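Local coordinates for protein branched-chain alpha-ketoacid decarboxylase (Lactococcus lactis, PDB 2VBF) that binds thiamine diphosphate and magnesium and probably decarboxylates branched-chain and aromatic alpha-keto acids to aldehydes, at residues T158-A162 / E163-Y167; N186-V189 / D190-A193. All blocks are in the same frame, centred on the assembly; numbering follows the deposited sequence. Where two conformers were deposited one is given.

How the interactions relate
Both contacts are local turns where a strand of the six-stranded parallel sheet runs into a helix, and they follow one another along the chain without nesting or crossing. Interaction 1 closes the turn from strand 156-159, at one margin of the sheet, into helix 165-179. That helix leads to strand 183-188, completing a beta-alpha-beta unit, and interaction 2 folds the end of this second strand into the short helix 189-192. The strands are neighbours, so the turns lie side by side, centres about 9 Å apart. Probable hydrogen bonds join Thr158 O to Asn186 N (2.8 Å) and Leu160 N to Asn186 O (3.0 Å).

Interaction 1. Residues T158-A162 / E163-Y167; sequences TLLTA and ENATY
Reciprocal hydrogen bonds of the capping-box kind between Thr161 and Asn164 close the turn between strand 156-159 and helix 165-179. Thr161 OG1, set between its own backbone N and carbonyl carbon (chi1 70°), accepts from Asn164 N at 2.9 Å. In return Thr161 N donates to Asn164 OD1 at 2.9 Å; the bond is nearly straight, but the donor comes from above the plane of the amide carbonyl. The other end of the same amide reaches back to the strand: Asn164 ND2 bonds to Leu159 O at 3.2 Å, lying in the peptide carbonyl plane and keeping the acceptor in its own amide plane. Gripped at both ends, the Asn164 amide has its flip and rotation fixed. Glu163 CG lies 3.4 Å from Thr161 OG1, and the bend at chi2 (-80°) brings OE2 to 3.6 Å from Thr161 CB. One water takes a bond from Ala162 N and gives a weak one to Glu163 OE2; another links Ala162 O to Thr166 N. Leu160 CB meets Ala165 CB at 4.5 Å. Leu160 also packs on Ile185 and Leu187 of the adjacent strand and on Ile169 of helix 165-179, while Ala165 touches Val27 of helix 27-37.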
loop_
_atom_site.group_PDB
_atom_site.type_symbol
_atom_site.label_atom_id
_atom_site.label_comp_id
_atom_site.label_asym_id
_atom_site.label_seq_id
_atom_site.Cartn_x
_atom_site.Cartn_y
_atom_site.Cartn_z
ATOM N N THR A 158 -15.702 -4.514 -13.919
ATOM C CA THR A 158 -17.035 -5.100 -13.808
ATOM C C THR A 158 -17.384 -5.523 -12.385
ATOM O O THR A 158 -16.518 -5.992 -11.643
ATOM C CB THR A 158 -17.194 -6.321 -14.764
ATOM O OG1 THR A 158 -18.557 -6.807 -14.739
ATOM C CG2 THR A 158 -16.248 -7.455 -14.383
ATOM N N LEU A 159 -18.648 -5.316 -12.023
ATOM C CA LEU A 159 -19.268 -5.949 -10.858
ATOM C C LEU A 159 -20.099 -7.120 -11.367
ATOM O O LEU A 159 -21.119 -6.912 -12.053
ATOM C CB LEU A 159 -20.176 -4.969 -10.115
ATOM C CG LEU A 159 -21.099 -5.580 -9.050
ATOM C CD1 LEU A 159 -20.295 -6.379 -8.005
ATOM C CD2 LEU A 159 -21.946 -4.499 -8.410
ATOM N N LEU A 160 -19.689 -8.342 -11.034
ATOM C CA LEU A 160 -20.354 -9.509 -11.578
ATOM C C LEU A 160 -21.653 -9.816 -10.824
ATOM O O LEU A 160 -21.777 -9.549 -9.623
ATOM C CB LEU A 160 -19.457 -10.743 -11.550
ATOM C CG LEU A 160 -18.114 -10.683 -12.282
ATOM C CD1 LEU A 160 -17.385 -12.009 -12.100
ATOM C CD2 LEU A 160 -18.284 -10.341 -13.767
ATOM N N THR A 161 -22.600 -10.356 -11.584
ATOM C CA THR A 161 -23.817 -10.964 -11.071
ATOM C C THR A 161 -23.869 -12.369 -11.649
ATOM O O THR A 161 -23.180 -12.678 -12.618
ATOM C CB THR A 161 -25.074 -10.207 -11.545
ATOM O OG1 THR A 161 -25.255 -10.408 -12.950
ATOM C CG2 THR A 161 -24.971 -8.709 -11.237
ATOM N N ALA A 162 -24.715 -13.222 -11.079
ATOM C CA ALA A 162 -24.937 -14.555 -11.654
ATOM C C ALA A 162 -25.301 -14.524 -13.147
ATOM O O ALA A 162 -24.810 -15.338 -13.928
ATOM C CB ALA A 162 -26.001 -15.312 -10.850
ATOM N N GLU A 163 -26.143 -13.571 -13.548
ATOM C CA GLU A 163 -26.650 -13.516 -14.928
ATOM C C GLU A 163 -25.665 -12.892 -15.891
ATOM O O GLU A 163 -25.620 -13.281 -17.062
ATOM C CB GLU A 163 -27.994 -12.772 -15.031
ATOM C CG GLU A 163 -28.235 -11.724 -13.958
ATOM C CD GLU A 163 -28.695 -12.336 -12.656
ATOM O OE1 GLU A 163 -29.581 -13.207 -12.704
ATOM O OE2 GLU A 163 -28.174 -11.958 -11.580
ATOM N N ASN A 164 -24.878 -11.929 -15.404
ATOM C CA ASN A 164 -23.973 -11.201 -16.284
ATOM C C ASN A 164 -22.563 -11.794 -16.379
ATOM O O ASN A 164 -21.795 -11.406 -17.257
ATOM C CB ASN A 164 -23.942 -9.687 -15.940
ATOM C CG ASN A 164 -23.008 -9.328 -14.789
ATOM O OD1 ASN A 164 -22.146 -10.103 -14.390
ATOM N ND2 ASN A 164 -23.165 -8.108 -14.272
ATOM N N ALA A 165 -22.254 -12.760 -15.514
ATOM C CA ALA A 165 -20.851 -13.103 -15.232
ATOM C C ALA A 165 -20.044 -13.554 -16.437
ATOM O O ALA A 165 -18.950 -13.033 -16.668
ATOM C CB ALA A 165 -20.762 -14.154 -14.121
ATOM N N THR A 166 -20.551 -14.514 -17.207
ATOM C CA THR A 166 -19.778 -15.035 -18.319
ATOM C C THR A 166 -19.521 -13.949 -19.364
ATOM O O THR A 166 -18.392 -13.833 -19.847
ATOM C CB THR A 166 -20.398 -16.302 -18.972
ATOM O OG1 THR A 166 -21.719 -16.019 -19.446
ATOM C CG2 THR A 166 -20.438 -17.449 -17.967
ATOM N N TYR A 167 -20.531 -13.146 -19.717
ATOM C CA TYR A 167 -20.326 -12.079 -20.711
ATOM C C TYR A 167 -19.391 -10.984 -20.194
ATOM O O TYR A 167 -18.524 -10.499 -20.931
ATOM C CB TYR A 167 -21.634 -11.416 -21.163
ATOM C CG TYR A 167 -21.321 -10.119 -21.888
ATOM C CD1 TYR A 167 -20.877 -10.132 -23.208
ATOM C CD2 TYR A 167 -21.376 -8.890 -21.226
ATOM C CE1 TYR A 167 -20.536 -8.951 -23.866
ATOM C CE2 TYR A 167 -21.041 -7.708 -21.874
ATOM C CZ TYR A 167 -20.616 -7.743 -23.189
ATOM O OH TYR A 167 -20.300 -6.578 -23.833
HETATM O O HOH W 1 -23.249 -15.757 -16.436
HETATM O O HOH W 2 -26.183 -12.502 -8.906
#

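Interaction 2. Residues N186-V189 / D190-A193; sequences NLPV and DVAA
Val191 and Pro188 lie side by side and point the same way, the valine methyl CG2 resting against the ring. CG2 spans three ring carbons of the proline, 3.7 Å from Pro188 CB and 3.9 Å from Pro188 CD, and so follows the outline of the ring instead of touching it at one point. Asp190 adds a second bump: its OD2 comes to 3.7 Å from Pro188 CB, while the same oxygen accepts a hydrogen bond from Ser125 N. With CG between the backbone N and the carbonyl carbon (chi1 60°), the Asp190 carboxylate is folded back to that position.

The other hollow belongs to Leu187. Its forked end receives the Ala192 methyl, with Ala192 CB 3.9 Å from Leu187 CD2 and about as far from CD1. The Leu187 CD1 branch also touches Val191 CG1 at 4.2 Å, so the leucine meets two successive residues of the turn.

The backbone of the turn closes on Pro188 O, which takes weak hydrogen bonds from Val191 N (3.0 Å) and Ala192 N (3.3 Å). A further weak bond runs from Ala192 N to Val189 O. Val189 CB leaves the backbone away from the 190-193 turn, and the side chain touches Gln53 of helix 52-60; Ala192 touches Gln57 of that helix, and Pro188 and Val191 pack on Ser125 of helix 125-130. Such a strand passing directly into a short, weakly bonded helical turn at its C-terminal end is a strand-to-helix junction of a parallel alpha/beta sheet, here in the N-terminal part of a thiamine diphosphate enzyme.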
loop_
_atom_site.group_PDB
_atom_site.type_symbol
_atom_site.label_atom_id
_atom_site.label_comp_id
_atom_site.label_asym_id
_atom_site.label_seq_id
_atom_site.Cartn_x
_atom_site.Cartn_y
_atom_site.Cartn_z
ATOM N N ASN A 186 -14.873 -7.452 -9.891
ATOM C CA ASN A 186 -15.422 -7.537 -8.543
ATOM C C ASN A 186 -16.336 -8.761 -8.533
ATOM O O ASN A 186 -17.294 -8.833 -9.304
ATOM C CB ASN A 186 -16.120 -6.219 -8.155
ATOM C CG ASN A 186 -16.881 -6.292 -6.839
ATOM O OD1 ASN A 186 -16.799 -5.376 -5.997
ATOM N ND2 ASN A 186 -17.657 -7.340 -6.669
ATOM N N LEU A 187 -16.011 -9.721 -7.660
ATOM C CA LEU A 187 -16.669 -11.026 -7.602
ATOM C C LEU A 187 -17.349 -11.256 -6.245
ATOM O O LEU A 187 -16.683 -11.622 -5.264
ATOM C CB LEU A 187 -15.621 -12.111 -7.824
ATOM C CG LEU A 187 -16.045 -13.587 -7.802
ATOM C CD1 LEU A 187 -16.959 -13.871 -8.969
ATOM C CD2 LEU A 187 -14.828 -14.476 -7.882
ATOM N N PRO A 188 -18.662 -11.021 -6.160
ATOM C CA PRO A 188 -19.360 -11.324 -4.899
ATOM C C PRO A 188 -19.267 -12.810 -4.532
ATOM O O PRO A 188 -19.226 -13.655 -5.419
ATOM C CB PRO A 188 -20.801 -10.902 -5.195
ATOM C CG PRO A 188 -20.653 -9.853 -6.307
ATOM C CD PRO A 188 -19.564 -10.418 -7.159
ATOM N N VAL A 189 -19.224 -13.118 -3.242
ATOM C CA VAL A 189 -19.137 -14.529 -2.793
ATOM C C VAL A 189 -20.143 -15.480 -3.451
ATOM O O VAL A 189 -19.748 -16.502 -4.027
ATOM C CB VAL A 189 -19.291 -14.637 -1.283
ATOM C CG1 VAL A 189 -19.253 -16.113 -0.861
ATOM C CG2 VAL A 189 -18.184 -13.837 -0.604
ATOM N N ASP A 190 -21.427 -15.161 -3.357
ATOM C CA ASP A 190 -22.483 -16.003 -3.944
ATOM C C ASP A 190 -22.371 -16.134 -5.469
ATOM O O ASP A 190 -22.837 -17.111 -6.058
ATOM C CB ASP A 190 -23.890 -15.486 -3.554
ATOM C CG ASP A 190 -24.149 -14.075 -4.030
ATOM O OD1 ASP A 190 -25.216 -13.837 -4.647
ATOM O OD2 ASP A 190 -23.277 -13.204 -3.790
ATOM N N VAL A 191 -21.759 -15.147 -6.122
ATOM C CA VAL A 191 -21.673 -15.173 -7.580
ATOM C C VAL A 191 -20.662 -16.218 -8.070
ATOM O O VAL A 191 -20.911 -16.910 -9.066
ATOM C CB VAL A 191 -21.384 -13.766 -8.150
ATOM C CG1 VAL A 191 -21.118 -13.835 -9.644
ATOM C CG2 VAL A 191 -22.556 -12.821 -7.832
ATOM N N ALA A 192 -19.544 -16.354 -7.361
ATOM C CA ALA A 192 -18.509 -17.330 -7.712
ATOM C C ALA A 192 -19.040 -18.764 -7.706
ATOM O O ALA A 192 -18.618 -19.590 -8.512
ATOM C CB ALA A 192 -17.326 -17.212 -6.757
ATOM N N ALA A 193 -19.967 -19.032 -6.788
ATOM C CA ALA A 193 -20.606 -20.352 -6.658
ATOM C C ALA A 193 -21.794 -20.570 -7.605
ATOM O O ALA A 193 -22.308 -21.688 -7.704
ATOM C CB ALA A 193 -21.044 -20.567 -5.216
#